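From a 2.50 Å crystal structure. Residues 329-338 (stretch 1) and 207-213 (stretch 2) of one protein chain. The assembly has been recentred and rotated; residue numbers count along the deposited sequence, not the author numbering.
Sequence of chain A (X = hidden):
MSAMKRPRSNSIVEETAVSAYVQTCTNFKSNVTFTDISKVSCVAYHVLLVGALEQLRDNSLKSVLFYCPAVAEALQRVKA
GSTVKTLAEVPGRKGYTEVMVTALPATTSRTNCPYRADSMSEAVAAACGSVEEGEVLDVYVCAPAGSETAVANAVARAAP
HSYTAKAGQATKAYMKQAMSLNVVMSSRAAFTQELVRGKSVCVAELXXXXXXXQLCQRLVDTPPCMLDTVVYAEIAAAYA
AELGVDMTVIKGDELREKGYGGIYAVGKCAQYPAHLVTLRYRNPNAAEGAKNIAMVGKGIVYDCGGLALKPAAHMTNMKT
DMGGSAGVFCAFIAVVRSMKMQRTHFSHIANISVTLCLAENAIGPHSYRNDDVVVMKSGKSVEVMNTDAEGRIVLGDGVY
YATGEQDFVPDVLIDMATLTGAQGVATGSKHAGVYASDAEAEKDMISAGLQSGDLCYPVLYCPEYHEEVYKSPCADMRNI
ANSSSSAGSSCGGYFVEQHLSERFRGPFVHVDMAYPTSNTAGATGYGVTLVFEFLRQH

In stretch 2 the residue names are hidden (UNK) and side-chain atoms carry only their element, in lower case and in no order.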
# COMPACT_ATOMS: atom_id res chain seq x y z
N PHE A 329 27.74 -25.37 8.92
CA PHE A 329 29.18 -25.34 8.66
C PHE A 329 29.96 -25.40 9.97
O PHE A 329 30.87 -26.20 10.11
CB PHE A 329 29.57 -24.06 7.96
CG PHE A 329 31.06 -23.88 7.76
CD1 PHE A 329 31.81 -24.79 7.03
CD2 PHE A 329 31.71 -22.72 8.23
CE1 PHE A 329 33.17 -24.56 6.80
CE2 PHE A 329 33.08 -22.50 8.02
CZ PHE A 329 33.80 -23.43 7.30
N CYS A 330 29.61 -24.53 10.91
CA CYS A 330 30.30 -24.47 12.18
C CYS A 330 29.97 -25.68 13.08
O CYS A 330 30.80 -26.07 13.88
CB CYS A 330 29.99 -23.18 12.94
SG CYS A 330 30.50 -21.67 12.12
N ALA A 331 28.78 -26.25 12.98
CA ALA A 331 28.50 -27.55 13.60
C ALA A 331 29.42 -28.63 13.06
O ALA A 331 30.03 -29.38 13.84
CB ALA A 331 27.06 -27.96 13.42
N PHE A 332 29.56 -28.73 11.74
CA PHE A 332 30.57 -29.66 11.16
C PHE A 332 31.95 -29.55 11.83
O PHE A 332 32.57 -30.55 12.17
CB PHE A 332 30.70 -29.43 9.67
CG PHE A 332 31.76 -30.27 9.00
CD1 PHE A 332 31.48 -31.56 8.60
CD2 PHE A 332 32.98 -29.73 8.68
CE1 PHE A 332 32.44 -32.32 7.93
CE2 PHE A 332 33.94 -30.46 8.01
CZ PHE A 332 33.68 -31.77 7.65
N ILE A 333 32.41 -28.32 12.05
CA ILE A 333 33.74 -28.05 12.59
C ILE A 333 33.87 -28.57 14.00
O ILE A 333 34.86 -29.22 14.31
CB ILE A 333 34.01 -26.54 12.55
CG1 ILE A 333 34.17 -26.14 11.08
CG2 ILE A 333 35.24 -26.15 13.39
CD1 ILE A 333 34.42 -24.66 10.86
N ALA A 334 32.87 -28.28 14.82
CA ALA A 334 32.85 -28.67 16.21
C ALA A 334 32.78 -30.20 16.36
O ALA A 334 33.53 -30.79 17.15
CB ALA A 334 31.67 -28.04 16.89
N VAL A 335 31.86 -30.81 15.61
CA VAL A 335 31.74 -32.26 15.57
C VAL A 335 33.05 -32.90 15.16
O VAL A 335 33.57 -33.71 15.89
CB VAL A 335 30.67 -32.73 14.60
CG1 VAL A 335 30.75 -34.22 14.40
CG2 VAL A 335 29.30 -32.36 15.15
N VAL A 336 33.58 -32.56 14.00
CA VAL A 336 34.87 -33.08 13.62
C VAL A 336 35.96 -32.83 14.66
O VAL A 336 36.83 -33.67 14.86
CB VAL A 336 35.31 -32.55 12.26
CG1 VAL A 336 36.80 -32.78 12.00
CG2 VAL A 336 34.49 -33.21 11.18
N ARG A 337 35.95 -31.66 15.29
CA ARG A 337 36.96 -31.36 16.30
C ARG A 337 36.82 -32.30 17.48
O ARG A 337 37.83 -32.70 18.07
CB ARG A 337 36.84 -29.92 16.79
CG ARG A 337 37.75 -29.01 16.02
CD ARG A 337 37.48 -27.55 16.29
NE ARG A 337 38.45 -26.69 15.59
CZ ARG A 337 38.33 -25.37 15.43
NH1 ARG A 337 37.27 -24.71 15.91
NH2 ARG A 337 39.26 -24.72 14.77
N SER A 338 35.58 -32.63 17.83
CA SER A 338 35.32 -33.53 18.93
C SER A 338 35.82 -34.97 18.58
O SER A 338 36.49 -35.65 19.37
CB SER A 338 33.83 -33.48 19.29
OG SER A 338 33.50 -34.37 20.36
N UNK A 207 34.56 -25.78 24.71
CA UNK A 207 35.34 -24.77 23.99
C UNK A 207 35.15 -24.86 22.47
O UNK A 207 35.05 -23.83 21.77
c UNK A 207 38.37 -24.88 26.43
o UNK A 207 38.64 -26.09 26.41
o UNK A 207 39.10 -24.06 27.01
c UNK A 207 36.82 -24.89 24.37
c UNK A 207 37.10 -24.33 25.76
N UNK A 208 35.10 -26.07 21.95
CA UNK A 208 34.85 -26.23 20.53
C UNK A 208 33.46 -25.70 20.13
O UNK A 208 33.34 -25.05 19.09
c UNK A 208 35.01 -27.69 20.14
N UNK A 209 32.45 -25.96 20.98
CA UNK A 209 31.10 -25.37 20.81
C UNK A 209 31.15 -23.84 20.87
O UNK A 209 30.66 -23.16 19.97
c UNK A 209 28.83 -25.13 21.88
c UNK A 209 29.00 -28.14 22.50
c UNK A 209 30.09 -25.94 21.82
c UNK A 209 29.68 -27.34 21.39
N UNK A 210 31.75 -23.30 21.93
CA UNK A 210 31.85 -21.84 22.08
C UNK A 210 32.49 -21.23 20.85
O UNK A 210 31.95 -20.30 20.29
c UNK A 210 32.63 -21.46 23.33
s UNK A 210 31.70 -21.78 24.84
N UNK A 211 33.64 -21.77 20.43
CA UNK A 211 34.33 -21.29 19.23
C UNK A 211 33.44 -21.35 18.00
O UNK A 211 33.41 -20.38 17.22
c UNK A 211 35.62 -22.08 18.97
c UNK A 211 36.26 -21.74 17.63
o UNK A 211 36.58 -21.79 19.99
N UNK A 212 32.75 -22.47 17.81
CA UNK A 212 31.86 -22.63 16.68
C UNK A 212 30.62 -21.73 16.74
O UNK A 212 30.21 -21.22 15.71
o UNK A 212 32.29 -24.80 15.60
c UNK A 212 31.41 -24.10 16.48
N UNK A 213 30.00 -21.57 17.89
CA UNK A 213 28.84 -20.68 17.97
C UNK A 213 29.29 -19.26 17.58
O UNK A 213 28.70 -18.60 16.71
c UNK A 213 27.39 -21.88 19.64
c UNK A 213 27.39 -19.42 19.60
c UNK A 213 28.23 -20.66 19.38
O HOH W 1 34.72 -25.24 16.55

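Position 207 carries three side-chain carbons in a row, the third bearing two oxygens. That is a carboxylate on a two-carbon stem. It is out of reach of stretch 1. The residue is Glu207, partly exposed.

Position 208 has one side-chain carbon and nothing beyond it. This CB points toward stretch 1 and lies 4.4 Å from CB of Arg337. The backbone O of 208 is 4.1 Å from CB of Ala334. The residue is Ala208. Its small side chain fits where the helices run close, with its CA 5.3 Å from CA of Ala334.

Position 209 has four side-chain carbons, forked at the first, with one arm two carbons long. Its CA-to-CB bond points away from stretch 1, and no contact forms. A beta-branched four-carbon side chain of this shape is isoleucine, so this is Ile209. It is buried.

Position 210 has one carbon followed by a sulfur. The side chain is out of reach of stretch 1. The residue is Cys210, with chi1 in the m well.

Position 211 has one carbon bearing an oxygen and a second carbon. The terminal carbon lies 3.6 Å from NH1 of Arg337. Forked oxygen and methyl identify Thr211. Its OG1 donates a hydrogen bond to O of Glu207, 3.1 Å away, one turn back. CG2 is the side-chain atom nearest the guanidinium, which it meets obliquely.

Position 212 has one carbon and then one oxygen. The oxygen sits 2.6 Å from O of Cys330 and 3.5 Å from CB of Ala334. The residue is Ser212. Its OG donates a hydrogen bond to that Cys330 carbonyl, which also accepts the helical bond from N of Ala334 at 3.2 Å.

Position 213 has three side-chain carbons, the first carrying the other two. Its CA-to-CB bond points away, and it makes no contact. The residue is Val213.

The two helices run nearly antiparallel, at 161°, and their axes approach to 8.9 Å. Small residues line the closest part: Ala208 and Ser212 are one turn apart on one helix, and Cys330 and Ala334 on the other. Ser212 has the largest covered area. A water joins the helices as well. It donates to O of Ala208 at 2.9 Å and to OG of Ser212 at 2.6 Å, and accepts from NH1 of Arg337 at 2.7 Å. The contact thus combines close packing, one direct hydrogen bond and one water bridge.

Stretch 2, residues 207-213: EAICTSV
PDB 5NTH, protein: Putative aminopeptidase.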